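PDB 4ECG: putative iron-regulated protein A from Parabacteroides distasonis ATCC 8503, which is of unproven function but binds calcium ions and, as an imelysin-like (peptidase family M75) protein, is a putative metallopeptidase related to iron-regulated protein A. Local coordinates for residues 111-115 and 116-120; 162-166 and 167-171; 244-248 and 249-253; 86-89 and 90-94. One frame throughout, in Å; residues are numbered along the deposited sequence.

Contact 1: 111-115 and 116-120. With CA (calcium ion), chain K.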
loop_
_atom_site.group_PDB
_atom_site.type_symbol
_atom_site.label_atom_id
_atom_site.label_comp_id
_atom_site.label_asym_id
_atom_site.label_seq_id
_atom_site.Cartn_x
_atom_site.Cartn_y
_atom_site.Cartn_z
ATOM N N TRP A 111 2.223 2.373 -11.252
ATOM C CA TRP A 111 2.678 3.738 -11.451
ATOM C C TRP A 111 4.122 3.724 -11.944
ATOM O O TRP A 111 4.944 2.894 -11.492
ATOM C CB TRP A 111 2.586 4.489 -10.119
ATOM C CG TRP A 111 2.906 5.944 -10.245
ATOM C CD1 TRP A 111 4.083 6.589 -9.900
ATOM C CD2 TRP A 111 2.058 6.989 -10.819
ATOM N NE1 TRP A 111 4.029 7.923 -10.232
ATOM C CE2 TRP A 111 2.845 8.220 -10.792
ATOM C CE3 TRP A 111 0.807 7.007 -11.410
ATOM C CZ2 TRP A 111 2.350 9.410 -11.284
ATOM C CZ3 TRP A 111 0.308 8.209 -11.896
ATOM C CH2 TRP A 111 1.056 9.387 -11.825
ATOM N N PRO A 112 4.457 4.603 -12.907
ATOM C CA PRO A 112 3.562 5.499 -13.667
ATOM C C PRO A 112 2.757 4.763 -14.749
ATOM O O PRO A 112 2.905 3.549 -14.932
ATOM C CB PRO A 112 4.534 6.495 -14.329
ATOM C CG PRO A 112 5.774 5.704 -14.497
ATOM C CD PRO A 112 5.856 4.757 -13.329
ATOM N N LEU A 113 1.939 5.528 -15.458
ATOM C CA LEU A 113 1.038 5.011 -16.435
ATOM C C LEU A 113 1.612 5.206 -17.831
ATOM O O LEU A 113 2.400 6.100 -18.071
ATOM C CB LEU A 113 -0.338 5.718 -16.328
ATOM C CG LEU A 113 -1.081 5.604 -15.003
ATOM C CD1 LEU A 113 -2.274 6.592 -15.012
ATOM C CD2 LEU A 113 -1.513 4.162 -14.695
ATOM N N ASP A 114 1.163 4.366 -18.760
ATOM C CA ASP A 114 1.408 4.574 -20.146
ATOM C C ASP A 114 0.343 5.511 -20.723
ATOM O O ASP A 114 -0.674 5.083 -21.312
ATOM C CB ASP A 114 1.435 3.233 -20.862
ATOM C CG ASP A 114 1.566 3.369 -22.398
ATOM O OD1 ASP A 114 1.843 4.481 -22.881
ATOM O OD2 ASP A 114 1.394 2.355 -23.101
ATOM N N LYS A 115 0.614 6.798 -20.572
ATOM C CA LYS A 115 -0.315 7.841 -20.941
ATOM C C LYS A 115 -0.578 7.864 -22.436
ATOM O O LYS A 115 -1.695 8.072 -22.851
ATOM C CB LYS A 115 0.186 9.205 -20.430
ATOM C CG LYS A 115 0.196 9.275 -18.894
ATOM C CD LYS A 115 0.666 10.624 -18.335
ATOM C CE LYS A 115 2.183 10.780 -18.372
ATOM N NZ LYS A 115 2.554 12.205 -18.714
ATOM N N ASN A 116 0.408 7.608 -23.267
ATOM C CA ASN A 116 0.095 7.518 -24.698
ATOM C C ASN A 116 -0.871 6.380 -25.067
ATOM O O ASN A 116 -1.756 6.567 -25.889
ATOM C CB ASN A 116 1.369 7.453 -25.593
ATOM C CG ASN A 116 2.192 8.772 -25.578
ATOM O OD1 ASN A 116 1.793 9.821 -25.052
ATOM N ND2 ASN A 116 3.344 8.700 -26.157
ATOM N N GLY A 117 -0.695 5.213 -24.474
ATOM C CA GLY A 117 -1.592 4.080 -24.707
ATOM C C GLY A 117 -3.013 4.329 -24.204
ATOM O O GLY A 117 -3.968 3.934 -24.896
ATOM N N ILE A 118 -3.167 5.014 -23.049
ATOM C CA ILE A 118 -4.506 5.367 -22.531
ATOM C C ILE A 118 -5.240 6.257 -23.559
ATOM O O ILE A 118 -6.385 5.999 -23.949
ATOM C CB ILE A 118 -4.428 6.048 -21.147
ATOM C CG1 ILE A 118 -3.858 5.073 -20.105
ATOM C CG2 ILE A 118 -5.821 6.530 -20.693
ATOM C CD1 ILE A 118 -3.454 5.672 -18.764
ATOM N N GLU A 119 -4.548 7.277 -24.034
ATOM C CA GLU A 119 -5.099 8.221 -25.001
ATOM C C GLU A 119 -5.497 7.504 -26.294
ATOM O O GLU A 119 -6.528 7.817 -26.924
ATOM C CB GLU A 119 -4.086 9.334 -25.295
ATOM C CG GLU A 119 -4.714 10.686 -25.607
ATOM C CD GLU A 119 -3.659 11.731 -26.004
ATOM O OE1 GLU A 119 -2.871 12.157 -25.113
ATOM O OE2 GLU A 119 -3.610 12.120 -27.209
ATOM N N GLU A 120 -4.676 6.534 -26.673
ATOM C CA GLU A 120 -4.898 5.761 -27.860
ATOM C C GLU A 120 -6.169 4.922 -27.711
ATOM O O GLU A 120 -6.996 4.860 -28.631
ATOM C CB GLU A 120 -3.681 4.877 -28.142
ATOM C CG GLU A 120 -3.627 4.242 -29.529
ATOM C CD GLU A 120 -2.579 3.132 -29.591
ATOM O OE1 GLU A 120 -1.390 3.414 -29.342
ATOM O OE2 GLU A 120 -2.952 1.973 -29.841
HETATM CA CA CA K . 6.590 1.513 -10.584
HETATM O O HOH W 1 4.927 0.280 -11.792
HETATM O O HOH W 2 3.170 6.839 -22.679
HETATM O O HOH W 3 8.150 3.368 -10.930
HETATM O O HOH W 4 4.772 1.516 -8.938
#
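D114 reaches forward over the first turn of helix 115-124 and takes the backbone N-H of G117 on its carboxylate. The bond from G117 N to D114 OD1 is 3.1 Å and nearly straight at 165°, but it meets OD1 from above the carboxylate plane. With CG anti to the backbone N (chi1 175°), beside the carbonyl carbon, the carboxylate can fold forward to the N-H of G117. One water bridges the same oxygen to N116 N, lying 2.7 Å from D114 OD1. The main chain of D114 joins in: I118 N donates to D114 O at 3.0 Å. Replacing D114 with an alanine would probably leave the G117 N-H without its cap and weaken the hold on the first helical turn. Beside this polar cap, L113 and I118 cross obliquely, with I118 CD1 4.0 Å from L113 CB. Both also rest on T150 of helix 147-155. At the start of the loop, W111 O binds a calcium ion at 2.3 Å, together with three waters. The W111 ring meets H149 edge-to-face. The arrangement is a classic aspartate N-cap, here ending a calcium-binding loop and starting a helix.

Contact 2: 162-166 and 167-171. With CA (calcium ion), chain D.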
loop_
_atom_site.group_PDB
_atom_site.type_symbol
_atom_site.label_atom_id
_atom_site.label_comp_id
_atom_site.label_asym_id
_atom_site.label_seq_id
_atom_site.Cartn_x
_atom_site.Cartn_y
_atom_site.Cartn_z
ATOM N N ARG A 162 -12.865 16.265 -11.178
ATOM C CA ARG A 162 -12.726 16.800 -12.532
ATOM C C ARG A 162 -13.889 17.682 -12.851
ATOM O O ARG A 162 -15.003 17.453 -12.362
ATOM C CB ARG A 162 -12.635 15.636 -13.524
ATOM C CG ARG A 162 -12.685 15.981 -14.988
ATOM C CD ARG A 162 -12.505 14.689 -15.709
ATOM N NE ARG A 162 -12.473 14.788 -17.152
ATOM C CZ ARG A 162 -12.137 13.769 -17.932
ATOM N NH1 ARG A 162 -11.791 12.602 -17.371
ATOM N NH2 ARG A 162 -12.145 13.896 -19.257
ATOM N N ASP A 163 -13.653 18.719 -13.629
ATOM C CA ASP A 163 -14.804 19.561 -13.976
ATOM C C ASP A 163 -15.443 19.070 -15.302
ATOM O O ASP A 163 -14.795 19.026 -16.374
ATOM C CB ASP A 163 -14.418 21.038 -14.003
ATOM C CG ASP A 163 -15.615 21.952 -14.261
ATOM O OD1 ASP A 163 -16.324 22.311 -13.262
ATOM O OD2 ASP A 163 -15.815 22.279 -15.468
ATOM N N LEU A 164 -16.721 18.698 -15.235
ATOM C CA LEU A 164 -17.349 18.035 -16.395
ATOM C C LEU A 164 -17.529 18.910 -17.660
ATOM O O LEU A 164 -17.658 18.360 -18.759
ATOM C CB LEU A 164 -18.643 17.368 -15.970
ATOM C CG LEU A 164 -18.435 16.241 -14.940
ATOM C CD1 LEU A 164 -19.780 15.912 -14.292
ATOM C CD2 LEU A 164 -17.839 14.991 -15.581
ATOM N N GLU A 165 -17.471 20.248 -17.524
ATOM C CA GLU A 165 -17.553 21.180 -18.688
ATOM C C GLU A 165 -16.130 21.695 -19.045
ATOM O O GLU A 165 -15.796 21.747 -20.199
ATOM C CB GLU A 165 -18.528 22.346 -18.399
ATOM C CG GLU A 165 -19.928 21.933 -17.875
ATOM C CD GLU A 165 -19.962 21.398 -16.414
ATOM O OE1 GLU A 165 -19.253 21.948 -15.537
ATOM O OE2 GLU A 165 -20.701 20.424 -16.110
ATOM N N THR A 166 -15.277 22.001 -18.050
ATOM C CA THR A 166 -13.848 22.408 -18.317
ATOM C C THR A 166 -13.041 21.288 -19.049
ATOM O O THR A 166 -12.317 21.563 -19.984
ATOM C CB THR A 166 -13.068 22.791 -17.004
ATOM O OG1 THR A 166 -13.686 23.887 -16.316
ATOM C CG2 THR A 166 -11.628 23.136 -17.298
ATOM N N SER A 167 -13.177 20.028 -18.623
ATOM C CA SER A 167 -12.421 18.906 -19.239
ATOM C C SER A 167 -13.375 17.762 -19.539
ATOM O O SER A 167 -13.445 16.785 -18.813
ATOM C CB SER A 167 -11.238 18.445 -18.346
ATOM O OG SER A 167 -11.228 19.129 -17.089
ATOM N N PRO A 168 -14.140 17.889 -20.608
ATOM C CA PRO A 168 -15.233 16.931 -20.782
ATOM C C PRO A 168 -14.798 15.505 -21.084
ATOM O O PRO A 168 -13.858 15.275 -21.799
ATOM C CB PRO A 168 -16.000 17.502 -21.981
ATOM C CG PRO A 168 -15.069 18.462 -22.659
ATOM C CD PRO A 168 -14.245 19.026 -21.539
ATOM N N PHE A 169 -15.522 14.550 -20.552
ATOM C CA PHE A 169 -15.282 13.123 -20.860
ATOM C C PHE A 169 -15.518 12.798 -22.314
ATOM O O PHE A 169 -16.512 13.267 -22.877
ATOM C CB PHE A 169 -16.240 12.248 -20.027
ATOM C CG PHE A 169 -15.701 11.806 -18.688
ATOM C CD1 PHE A 169 -14.934 10.665 -18.592
ATOM C CD2 PHE A 169 -16.000 12.493 -17.546
ATOM C CE1 PHE A 169 -14.448 10.234 -17.375
ATOM C CE2 PHE A 169 -15.521 12.074 -16.314
ATOM C CZ PHE A 169 -14.741 10.945 -16.228
ATOM N N ALA A 170 -14.648 11.982 -22.916
ATOM C CA ALA A 170 -14.997 11.245 -24.136
ATOM C C ALA A 170 -15.902 10.018 -23.793
ATOM O O ALA A 170 -15.698 9.389 -22.762
ATOM C CB ALA A 170 -13.734 10.793 -24.881
ATOM N N LYS A 171 -16.882 9.689 -24.657
ATOM C CA LYS A 171 -17.805 8.538 -24.484
ATOM C C LYS A 171 -16.961 7.269 -24.210
ATOM O O LYS A 171 -17.292 6.481 -23.347
ATOM C CB LYS A 171 -18.711 8.321 -25.753
ATOM C CG LYS A 171 -20.236 7.947 -25.627
ATOM C CD LYS A 171 -20.827 7.162 -26.895
ATOM C CE LYS A 171 -22.310 7.414 -27.407
ATOM N NZ LYS A 171 -22.715 8.295 -28.632
HETATM CA CA CA D . -18.144 23.435 -14.215
HETATM O O HOH W 5 -17.993 15.560 -19.322
HETATM O O HOH W 6 -19.538 22.387 -12.243
HETATM O O HOH W 7 -19.883 24.658 -15.015
HETATM O O HOH W 8 -16.714 24.450 -15.592
#
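The guanidinium of R162 lies flat on the ring of F169. Their centres are 3.9 Å apart and the planes differ by 19°. R162 CZ sits almost straight above the ring centre, a cation-pi contact, while NH1 is shifted toward the rim. The edges of both groups are used as well. At the guanidinium edge, R162 NE donates to S167 O at 2.8 Å; the donor lies in the carbonyl plane and the oxygen close to the guanidinium plane. R162 NH2 adds weak bonds to S167 O and P168 O. At the ring edge, in plane, L164 CD2 comes to 3.7 Å from F169 CD2. The R162 chain is extended from CG to NE, with CG anti to the backbone N (chi1 172°), which carries the flat end along 167-169 to the ring. Beyond the segments, R162 NH1 forms a salt bridge with E173 and a hydrogen bond to M154 O.

The next residue, D163, closes the turn. S167 N donates to D163 O at 2.9 Å. D163 OD2 accepts from T166 N, nearly along its C-O axis, in an Asx motif, and from T166 OG1, which comes from above the carboxylate plane. Both oxygens of this carboxylate reach the calcium ion unequally, D163 OD1 at 2.3 Å and D163 OD2 at 2.9 Å. E165 OE1 and three waters also bind the ion.

Two neighbouring residues do different work. R162 is held by stacking and hydrogen bonds. At D163 the calcium ion and the T166 donors probably offset the negative charge and fix its rotation.

Contact 3: 244-248 and 249-253. With CA (calcium ion), chain H.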
loop_
_atom_site.group_PDB
_atom_site.type_symbol
_atom_site.label_atom_id
_atom_site.label_comp_id
_atom_site.label_asym_id
_atom_site.label_seq_id
_atom_site.Cartn_x
_atom_site.Cartn_y
_atom_site.Cartn_z
ATOM N N ASN A 244 11.136 0.879 3.816
ATOM C CA ASN A 244 12.218 1.230 2.929
ATOM C C ASN A 244 11.728 1.854 1.633
ATOM O O ASN A 244 12.383 2.739 1.082
ATOM C CB ASN A 244 13.030 -0.004 2.661
ATOM C CG ASN A 244 14.182 0.260 1.764
ATOM O OD1 ASN A 244 15.075 0.988 2.125
ATOM N ND2 ASN A 244 14.143 -0.297 0.558
ATOM N N GLU A 245 10.599 1.373 1.122
ATOM C CA GLU A 245 10.025 1.867 -0.137
ATOM C C GLU A 245 9.461 3.281 0.014
ATOM O O GLU A 245 9.659 4.138 -0.863
ATOM C CB GLU A 245 8.948 0.881 -0.619
ATOM C CG GLU A 245 8.020 1.318 -1.766
ATOM C CD GLU A 245 8.578 1.130 -3.181
ATOM O OE1 GLU A 245 9.788 0.759 -3.303
ATOM O OE2 GLU A 245 7.781 1.352 -4.171
ATOM N N VAL A 246 8.718 3.526 1.087
ATOM C CA VAL A 246 8.215 4.907 1.359
ATOM C C VAL A 246 9.387 5.916 1.396
ATOM O O VAL A 246 9.359 6.943 0.745
ATOM C CB VAL A 246 7.379 4.994 2.650
ATOM C CG1 VAL A 246 7.032 6.432 2.964
ATOM C CG2 VAL A 246 6.120 4.158 2.536
ATOM N N GLY A 247 10.430 5.594 2.139
ATOM C CA GLY A 247 11.561 6.519 2.313
ATOM C C GLY A 247 12.453 6.641 1.098
ATOM O O GLY A 247 12.645 7.725 0.597
ATOM N N SER A 248 12.957 5.530 0.596
ATOM C CA SER A 248 13.860 5.555 -0.586
ATOM C C SER A 248 13.228 5.751 -1.928
ATOM O O SER A 248 13.874 6.279 -2.763
ATOM C CB SER A 248 14.645 4.244 -0.761
ATOM O OG SER A 248 15.219 3.912 0.442
ATOM N N ALA A 249 12.025 5.257 -2.166
ATOM C CA ALA A 249 11.389 5.358 -3.487
ATOM C C ALA A 249 10.316 6.428 -3.554
ATOM O O ALA A 249 10.409 7.316 -4.381
ATOM C CB ALA A 249 10.794 4.011 -3.920
ATOM N N LYS A 250 9.266 6.323 -2.738
ATOM C CA LYS A 250 8.073 7.134 -2.974
ATOM C C LYS A 250 8.348 8.623 -2.672
ATOM O O LYS A 250 7.827 9.506 -3.376
ATOM C CB LYS A 250 6.883 6.652 -2.141
ATOM C CG LYS A 250 6.492 5.201 -2.309
ATOM C CD LYS A 250 5.160 4.898 -1.644
ATOM C CE LYS A 250 4.701 3.457 -1.916
ATOM N NZ LYS A 250 3.297 3.304 -1.392
ATOM N N ILE A 251 9.145 8.881 -1.631
ATOM C CA ILE A 251 9.484 10.227 -1.238
ATOM C C ILE A 251 10.769 10.664 -1.961
ATOM O O ILE A 251 10.785 11.720 -2.619
ATOM C CB ILE A 251 9.592 10.406 0.301
ATOM C CG1 ILE A 251 8.208 10.307 0.968
ATOM C CG2 ILE A 251 10.160 11.786 0.635
ATOM C CD1 ILE A 251 8.217 10.058 2.475
ATOM N N THR A 252 11.809 9.835 -1.919
ATOM C CA THR A 252 13.156 10.258 -2.378
ATOM C C THR A 252 13.177 10.465 -3.878
ATOM O O THR A 252 13.700 11.478 -4.336
ATOM C CB THR A 252 14.303 9.342 -1.852
ATOM O OG1 THR A 252 14.331 9.427 -0.416
ATOM C CG2 THR A 252 15.692 9.756 -2.373
ATOM N N ASP A 253 12.533 9.582 -4.633
ATOM C CA ASP A 253 12.742 9.551 -6.092
ATOM C C ASP A 253 12.143 10.774 -6.815
ATOM O O ASP A 253 12.777 11.304 -7.753
ATOM C CB ASP A 253 12.276 8.213 -6.770
ATOM C CG ASP A 253 13.210 6.976 -6.469
ATOM O OD1 ASP A 253 14.335 7.148 -5.891
ATOM O OD2 ASP A 253 12.795 5.814 -6.837
HETATM CA CA CA H . 15.696 5.460 -4.497
HETATM O O HOH W 9 17.250 4.039 -3.237
HETATM O O HOH W 10 14.544 2.989 -4.880
HETATM O O HOH W 11 16.248 4.672 -6.789
#
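Segments 244-248 and 249-253 are successive turns of helix 239-259, their short axes 10° apart. E245 O accepts from both A249 N and K250 N, each at 2.9 Å. The K250 bond runs nearly along the C=O axis, whereas A249 N comes from above the carbonyl plane. I251 N then reaches back five residues to V246 O at 3.1 Å, so the helix widens here into a pi-type turn.

The next five-residue bond, T252 N to G247 O, is weak at 3.4 Å. The T252 hydroxyl adds a shorter one, OG1 to G247 O at 2.6 Å. Its first torsion (chi1 -63°) sets OG1 beside the backbone N, on the side of the preceding turn, where G247 O lies. A valine in place of T252 would probably leave G247 O with just the weak backbone donor. On another side, V246 CG1 touches I251 CD1 at 3.8 Å, and both residues pack on Y288 of helix 284-300. E245 and K250 cross at about a right angle through their methylenes; K250 NZ finds its main partner in N291.

S248 O and D253 OD1 face one calcium ion, each 2.6 Å from it, with three waters as further ligands. Both oxygens are acceptors and cannot bond to each other; the metal joins them. Its charge probably offsets both the carboxylate and the carbonyl dipole, tying one helical turn to the next.

Contact 4: 86-89 and 90-94. With CA (calcium ion), chain F.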
loop_
_atom_site.group_PDB
_atom_site.type_symbol
_atom_site.label_atom_id
_atom_site.label_comp_id
_atom_site.label_asym_id
_atom_site.label_seq_id
_atom_site.Cartn_x
_atom_site.Cartn_y
_atom_site.Cartn_z
ATOM N N VAL A 86 -7.634 3.811 1.396
ATOM C CA VAL A 86 -7.115 3.773 2.778
ATOM C C VAL A 86 -6.706 2.344 3.096
ATOM O O VAL A 86 -5.534 2.099 3.352
ATOM C CB VAL A 86 -8.038 4.432 3.813
ATOM C CG1 VAL A 86 -7.509 4.241 5.253
ATOM C CG2 VAL A 86 -8.226 5.937 3.496
ATOM N N PRO A 87 -7.621 1.383 2.977
ATOM C CA PRO A 87 -7.230 0.033 3.412
ATOM C C PRO A 87 -6.223 -0.628 2.504
ATOM O O PRO A 87 -5.412 -1.423 2.960
ATOM C CB PRO A 87 -8.556 -0.749 3.463
ATOM C CG PRO A 87 -9.486 0.040 2.652
ATOM C CD PRO A 87 -9.057 1.488 2.788
ATOM N N TRP A 88 -6.253 -0.281 1.233
ATOM C CA TRP A 88 -5.283 -0.826 0.331
ATOM C C TRP A 88 -3.898 -0.344 0.737
ATOM O O TRP A 88 -2.962 -1.123 0.765
ATOM C CB TRP A 88 -5.586 -0.441 -1.116
ATOM C CG TRP A 88 -4.437 -0.687 -2.056
ATOM C CD1 TRP A 88 -3.721 0.258 -2.735
ATOM C CD2 TRP A 88 -3.828 -1.960 -2.433
ATOM N NE1 TRP A 88 -2.755 -0.309 -3.475
ATOM C CE2 TRP A 88 -2.765 -1.640 -3.344
ATOM C CE3 TRP A 88 -4.063 -3.274 -2.116
ATOM C CZ2 TRP A 88 -1.943 -2.596 -3.891
ATOM C CZ3 TRP A 88 -3.234 -4.253 -2.677
ATOM C CH2 TRP A 88 -2.197 -3.917 -3.536
ATOM N N GLU A 89 -3.741 0.931 1.041
ATOM C CA GLU A 89 -2.419 1.419 1.371
ATOM C C GLU A 89 -2.026 0.958 2.784
ATOM O O GLU A 89 -0.849 0.762 3.060
ATOM C CB GLU A 89 -2.355 2.944 1.269
ATOM C CG GLU A 89 -2.421 3.523 -0.108
ATOM C CD GLU A 89 -1.272 3.107 -1.004
ATOM O OE1 GLU A 89 -0.124 3.525 -0.812
ATOM O OE2 GLU A 89 -1.528 2.363 -1.942
ATOM N N GLN A 90 -3.023 0.780 3.656
ATOM C CA GLN A 90 -2.836 0.187 4.972
ATOM C C GLN A 90 -2.504 -1.298 4.905
ATOM O O GLN A 90 -2.335 -1.945 5.948
ATOM C CB GLN A 90 -4.043 0.463 5.890
ATOM C CG GLN A 90 -4.131 1.946 6.250
ATOM C CD GLN A 90 -5.114 2.282 7.350
ATOM O OE1 GLN A 90 -5.886 1.463 7.780
ATOM N NE2 GLN A 90 -5.088 3.518 7.780
ATOM N N SER A 91 -2.327 -1.836 3.691
ATOM C CA SER A 91 -2.041 -3.260 3.542
ATOM C C SER A 91 -0.698 -3.526 2.925
ATOM O O SER A 91 -0.348 -4.684 2.694
ATOM C CB SER A 91 -3.131 -3.936 2.710
ATOM O OG SER A 91 -2.899 -3.763 1.338
ATOM N N GLU A 92 0.079 -2.476 2.694
ATOM C CA GLU A 92 1.355 -2.631 2.012
ATOM C C GLU A 92 2.460 -3.202 2.891
ATOM O O GLU A 92 3.543 -3.529 2.357
ATOM C CB GLU A 92 1.793 -1.349 1.298
ATOM C CG GLU A 92 0.949 -1.076 0.038
ATOM C CD GLU A 92 1.574 -0.118 -0.986
ATOM O OE1 GLU A 92 2.821 -0.078 -1.123
ATOM O OE2 GLU A 92 0.781 0.568 -1.691
ATOM N N ALA A 93 2.205 -3.363 4.197
ATOM C CA ALA A 93 3.187 -4.052 5.070
ATOM C C ALA A 93 3.074 -5.565 4.902
ATOM O O ALA A 93 3.921 -6.301 5.408
ATOM C CB ALA A 93 3.022 -3.665 6.544
ATOM N N PHE A 94 2.032 -6.013 4.184
ATOM C CA PHE A 94 1.849 -7.414 3.898
ATOM C C PHE A 94 1.416 -7.716 2.441
ATOM O O PHE A 94 0.334 -8.249 2.163
ATOM C CB PHE A 94 0.905 -8.053 4.923
ATOM C CG PHE A 94 -0.318 -7.257 5.242
ATOM C CD1 PHE A 94 -0.289 -6.287 6.211
ATOM C CD2 PHE A 94 -1.514 -7.518 4.615
ATOM C CE1 PHE A 94 -1.456 -5.590 6.561
ATOM C CE2 PHE A 94 -2.645 -6.831 4.939
ATOM C CZ PHE A 94 -2.628 -5.864 5.922
HETATM CA CA CA F . 1.066 1.987 -4.027
#
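This is a buried helix-end contact near the centre of the chain. The last turn of helix 71-89 passes into a type I beta turn from E89 to E92, which carries a calcium ligand. Q90 N still bonds in helical fashion to V86 O at 2.9 Å. The Q90 side chain runs alongside V86, its NE2 3.6 Å from V86 CG1, and its amide end is held by N290 and R303. The turn itself is closed by a weak bond from E92 N to E89 O.

S91 grips W88 O twice, from the same face of the carbonyl. S91 N donates from well above the plane, and S91 OG adds a bond of 2.7 Å. The serine hydroxyl can reach back because it sits between its own N and carbonyl carbon (chi1 83°). The indole of W88 points to D109, which accepts from NE1 and also binds the calcium ion.

E89 and E92 lie side by side and point the same way, their carboxylate planes turned 81° apart. Both are acceptors, so their closeness is consistent with the nearby calcium ion offsetting the repulsion. E89 OE2 lies 2.9 Å from E92 OE2, the oxygen that binds calcium.

Contacts 3 and 4 touch. K250 NZ of contact 3 lies 3.4 Å from E92 OE1 and 3.5 Å from E89 OE1 of contact 4, long and weak ion pairs at the central calcium site. Their centres are about 16 Å apart. Contact 1 begins just after D109, which shares that central calcium with E92, and its centre lies about 25 Å from that of contact 4; the nearest atoms are about 9 Å apart. Contact 2 is more remote, a surface loop with its centre about 31 Å from that of contact 4. It lies nearer contact 1, with centres about 18 Å and nearest atoms about 8 Å apart. Each contact has its own calcium ion.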